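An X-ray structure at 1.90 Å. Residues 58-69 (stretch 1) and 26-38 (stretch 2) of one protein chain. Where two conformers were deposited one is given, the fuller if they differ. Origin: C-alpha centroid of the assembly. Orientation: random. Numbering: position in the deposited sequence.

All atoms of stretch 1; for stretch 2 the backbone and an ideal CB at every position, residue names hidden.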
# COMPACT_ATOMS: atom_id res chain seq x y z
N THR A 58 9.71 -1.19 0.36
CA THR A 58 10.35 0.00 -0.17
C THR A 58 10.17 0.12 -1.68
O THR A 58 10.65 -0.71 -2.41
CB THR A 58 11.84 -0.03 0.18
OG1 THR A 58 11.99 -0.43 1.56
CG2 THR A 58 12.49 1.31 -0.05
N CYS A 59 9.48 1.16 -2.13
CA CYS A 59 9.42 1.57 -3.54
C CYS A 59 8.62 0.66 -4.44
O CYS A 59 7.75 1.10 -5.19
CB CYS A 59 10.84 1.72 -4.14
SG CYS A 59 11.71 3.15 -3.54
N LEU A 60 8.97 -0.61 -4.42
CA LEU A 60 8.40 -1.56 -5.33
C LEU A 60 6.88 -1.60 -5.26
O LEU A 60 6.24 -1.72 -6.31
CB LEU A 60 9.00 -2.94 -5.09
CG LEU A 60 9.24 -3.91 -6.24
CD1 LEU A 60 9.52 -3.27 -7.55
CD2 LEU A 60 10.38 -4.85 -5.88
N PRO A 61 6.27 -1.51 -4.04
CA PRO A 61 4.80 -1.44 -4.11
C PRO A 61 4.19 -0.35 -5.00
O PRO A 61 3.15 -0.59 -5.59
CB PRO A 61 4.42 -1.20 -2.66
CG PRO A 61 5.49 -1.87 -1.87
CD PRO A 61 6.74 -1.56 -2.63
N ASP A 62 4.80 0.84 -5.06
CA ASP A 62 4.26 1.93 -5.87
C ASP A 62 4.37 1.70 -7.35
O ASP A 62 3.55 2.20 -8.09
CB ASP A 62 4.89 3.26 -5.48
CG ASP A 62 4.41 3.74 -4.11
OD1 ASP A 62 3.50 3.13 -3.51
OD2 ASP A 62 4.94 4.76 -3.64
N ALA A 63 5.36 0.92 -7.79
CA ALA A 63 5.47 0.51 -9.21
C ALA A 63 4.27 -0.34 -9.59
O ALA A 63 3.61 -0.10 -10.61
CB ALA A 63 6.77 -0.28 -9.43
N VAL A 64 3.98 -1.33 -8.75
CA VAL A 64 2.80 -2.17 -8.91
C VAL A 64 1.51 -1.32 -8.87
O VAL A 64 0.74 -1.32 -9.81
CB VAL A 64 2.78 -3.35 -7.86
CG1 VAL A 64 1.46 -4.17 -7.95
CG2 VAL A 64 3.96 -4.26 -8.05
N GLN A 65 1.30 -0.53 -7.83
CA GLN A 65 0.10 0.29 -7.73
C GLN A 65 -0.10 1.23 -8.88
O GLN A 65 -1.25 1.39 -9.35
CB GLN A 65 0.09 1.04 -6.43
CG GLN A 65 -0.02 0.11 -5.30
CD GLN A 65 -0.26 0.80 -4.01
OE1 GLN A 65 -1.29 0.58 -3.38
NE2 GLN A 65 0.69 1.63 -3.59
N LEU A 66 0.98 1.81 -9.37
CA LEU A 66 0.90 2.73 -10.51
C LEU A 66 0.63 2.08 -11.85
O LEU A 66 0.12 2.72 -12.76
CB LEU A 66 2.21 3.51 -10.68
CG LEU A 66 2.42 4.86 -10.01
CD1 LEU A 66 3.94 5.21 -9.96
CD2 LEU A 66 1.63 5.92 -10.75
N LEU A 67 1.03 0.82 -12.02
CA LEU A 67 1.03 0.17 -13.33
C LEU A 67 -0.00 -0.94 -13.54
O LEU A 67 -0.25 -1.35 -14.69
CB LEU A 67 2.43 -0.43 -13.57
CG LEU A 67 3.60 0.51 -13.79
CD1 LEU A 67 4.96 -0.20 -13.83
CD2 LEU A 67 3.35 1.31 -15.08
N THR A 68 -0.53 -1.48 -12.44
CA THR A 68 -1.39 -2.65 -12.47
C THR A 68 -2.67 -2.28 -11.73
O THR A 68 -2.72 -1.25 -11.10
CB THR A 68 -0.75 -3.85 -11.73
OG1 THR A 68 -0.75 -3.57 -10.34
CG2 THR A 68 0.73 -4.13 -12.15
N PRO A 69 -3.73 -3.10 -11.87
CA PRO A 69 -4.95 -2.87 -11.07
C PRO A 69 -4.84 -3.25 -9.62
O PRO A 69 -5.78 -2.95 -8.86
CB PRO A 69 -6.03 -3.73 -11.79
CG PRO A 69 -5.43 -4.31 -12.96
CD PRO A 69 -3.93 -4.18 -12.87
N UNK A 26 11.51 10.61 -8.21
CA UNK A 26 11.67 9.49 -9.16
C UNK A 26 12.72 8.51 -8.62
O UNK A 26 13.85 8.45 -9.14
CB UNK A 26 12.08 10.00 -10.54
N UNK A 27 12.35 7.79 -7.56
CA UNK A 27 13.28 6.96 -6.83
C UNK A 27 13.77 5.84 -7.72
O UNK A 27 12.98 5.27 -8.46
CB UNK A 27 12.63 6.40 -5.56
N UNK A 28 15.09 5.53 -7.67
CA UNK A 28 15.62 4.39 -8.42
C UNK A 28 14.80 3.12 -8.32
O UNK A 28 14.57 2.48 -9.32
CB UNK A 28 17.04 4.09 -7.94
N UNK A 29 14.37 2.77 -7.10
CA UNK A 29 13.59 1.58 -6.84
C UNK A 29 12.29 1.48 -7.61
O UNK A 29 11.91 0.40 -8.08
CB UNK A 29 13.28 1.50 -5.34
N UNK A 30 11.58 2.60 -7.74
CA UNK A 30 10.30 2.62 -8.45
C UNK A 30 10.53 2.63 -9.96
O UNK A 30 9.76 2.08 -10.70
CB UNK A 30 9.47 3.84 -8.03
N UNK A 31 11.60 3.27 -10.40
CA UNK A 31 12.04 3.20 -11.81
C UNK A 31 12.40 1.75 -12.20
O UNK A 31 11.86 1.17 -13.17
CB UNK A 31 13.24 4.12 -12.04
N UNK A 32 13.30 1.14 -11.43
CA UNK A 32 13.67 -0.24 -11.68
C UNK A 32 12.40 -1.09 -11.59
O UNK A 32 12.16 -1.91 -12.46
CB UNK A 32 14.74 -0.72 -10.69
N UNK A 33 11.59 -0.85 -10.57
CA UNK A 33 10.31 -1.48 -10.35
C UNK A 33 9.43 -1.49 -11.56
O UNK A 33 8.75 -2.48 -11.78
CB UNK A 33 9.58 -0.78 -9.20
N UNK A 34 9.40 -0.39 -12.32
CA UNK A 34 8.70 -0.33 -13.60
C UNK A 34 9.12 -1.36 -14.63
O UNK A 34 8.29 -1.91 -15.40
CB UNK A 34 8.89 1.06 -14.21
N UNK A 35 10.43 -1.55 -14.73
CA UNK A 35 10.97 -2.53 -15.64
C UNK A 35 10.59 -3.88 -15.18
O UNK A 35 10.35 -4.75 -15.97
CB UNK A 35 12.49 -2.41 -15.77
N UNK A 36 10.57 -4.08 -13.88
CA UNK A 36 10.21 -5.38 -13.34
C UNK A 36 8.76 -5.77 -13.56
O UNK A 36 8.46 -6.88 -13.99
CB UNK A 36 10.51 -5.41 -11.84
N UNK A 37 7.87 -4.85 -13.31
CA UNK A 37 6.45 -5.09 -13.50
C UNK A 37 6.13 -5.25 -14.98
O UNK A 37 5.34 -6.13 -15.34
CB UNK A 37 5.63 -3.95 -12.90
N UNK A 38 6.77 -4.45 -15.82
CA UNK A 38 6.66 -4.62 -17.26
C UNK A 38 7.09 -6.02 -17.75
O UNK A 38 6.38 -6.64 -18.53
CB UNK A 38 7.50 -3.55 -17.96

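Two helices, 60-67 and 28-38, pass at 7.9 Å between axes with a crossing angle of -51°. Stretch 1 offers mostly carbon, so the fit between them rests on shape; no hydrogen bond joins the two.

Position 26 has nothing of stretch 1 within reach, and its phi of -82° is one that proline tolerates among many others. It is Pro26. Position 27 is the N-cap; its ideal CB lies 3.9 Å from Cys59 SG, which favors a small side chain, such as alanine or serine. Ala27 is deposited, its CB 4.0 Å from Cys59 SG, while its carbonyl accepts the bond from the backbone N of 31. Position 28 points sideways into space free of stretch 1. With phi of -46° in the first turn of a helix, where a backbone N-H is not needed for the helical ladder, proline is one good choice, and the residue is Pro28.

At position 29 the CA-to-CB direction runs straight at stretch 1: an ideal CB would stand 2.7 Å from Cys59 CB, a clash. Glycine is therefore the answer despite ordinary helical angles, and Gly29 lets its backbone C approach Cys59 CB to 3.8 Å.

Position 30 points sideways, its ideal CB 4.3 Å from Cys59 O and 5.0 Å from Ala63 N. There is room here for a medium aliphatic chain, valine or isoleucine among others. Val30, with chi1 t, sends CG2 to 3.5 Å from Cys59 CB and CG1 to 4.3 Å from Ala63 CB, so its two methyls bridge the start of the opposing helix.

Positions 31 and 32 point away and sideways, and stretch 1 sets no demand on either; many helix-compatible residues would do. They are Leu31 and Ile32.

Position 33 repeats the problem of 29. An ideal CB would be 2.9 Å from Ala63 CB and 3.0 Å from Leu60 CD1, so glycine is again required. Across from Gly33, Leu60 CD1 lies 3.4 Å from Gly33 CA and Ala63 CB 3.6 Å from Gly33 C.

Position 34 is less strict toward stretch 1, with its ideal CB 4.1 Å from Leu67 CD1, but a small residue is favored. Gly34 leaves its CA 3.7 Å from Leu67 CD1. Ala63 sits as a knob in the hole formed by Val30, Gly33, Gly34 and the residue at 37.

Position 35 points away and is unconstrained by stretch 1; Phe35 occupies it. Position 36 points toward stretch 1, but its ideal CB is 4.9 Å from Leu60 CD1, so a long, flexible apolar chain suits. Met36, present as selenomethionine, brings CE to 3.9 Å from Leu60 CD2.

Position 37 faces an apolar pocket lined by Ala63, Val64, Leu67 and Thr68, suited to a branched aliphatic residue. Val37 fills it: CG2 is 3.8 Å from Val64 CG2, CG1 3.6 Å from Thr68 CG2, and CB 3.9 Å from Leu67 CD1. Position 38 points sideways beyond contact, where a polar residue is acceptable; Asp38 hydrogen-bonds elsewhere in the structure.

Stretch 2 26-38: PAPGVLIGGFMVD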
# COMPACT_ATOMS: atom_id res chain seq x y z
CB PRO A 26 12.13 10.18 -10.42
CG PRO A 26 12.93 11.38 -9.91
CD PRO A 26 12.27 11.80 -8.62
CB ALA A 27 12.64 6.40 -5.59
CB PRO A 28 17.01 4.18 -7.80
CG PRO A 28 17.41 5.51 -7.32
CD PRO A 28 16.14 6.23 -6.92
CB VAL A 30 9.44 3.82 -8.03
CG1 VAL A 30 8.06 3.70 -8.62
CG2 VAL A 30 9.37 3.87 -6.54
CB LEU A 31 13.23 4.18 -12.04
CG LEU A 31 12.96 5.68 -11.92
CD1 LEU A 31 14.23 6.51 -11.96
CD2 LEU A 31 12.04 6.09 -13.02
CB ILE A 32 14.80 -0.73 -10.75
CG1 ILE A 32 16.09 0.07 -11.01
CG2 ILE A 32 15.07 -2.21 -11.00
CD1 ILE A 32 17.19 -0.24 -10.01
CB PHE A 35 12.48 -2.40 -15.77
CG PHE A 35 12.89 -1.21 -16.57
CD1 PHE A 35 12.60 -1.14 -17.92
CD2 PHE A 35 13.61 -0.18 -15.98
CE1 PHE A 35 12.98 -0.06 -18.66
CE2 PHE A 35 14.00 0.90 -16.72
CZ PHE A 35 13.68 0.97 -18.04
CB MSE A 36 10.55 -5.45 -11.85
CG MSE A 36 12.02 -5.40 -11.58
SE MSE A 36 12.40 -4.98 -9.70
CE MSE A 36 12.10 -6.62 -8.92
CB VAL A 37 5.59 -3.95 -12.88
CG1 VAL A 37 4.10 -4.04 -13.32
CG2 VAL A 37 5.75 -3.95 -11.39
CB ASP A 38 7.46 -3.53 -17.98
CG ASP A 38 7.46 -3.68 -19.48
OD1 ASP A 38 6.53 -3.20 -20.15
OD2 ASP A 38 8.43 -4.26 -19.97
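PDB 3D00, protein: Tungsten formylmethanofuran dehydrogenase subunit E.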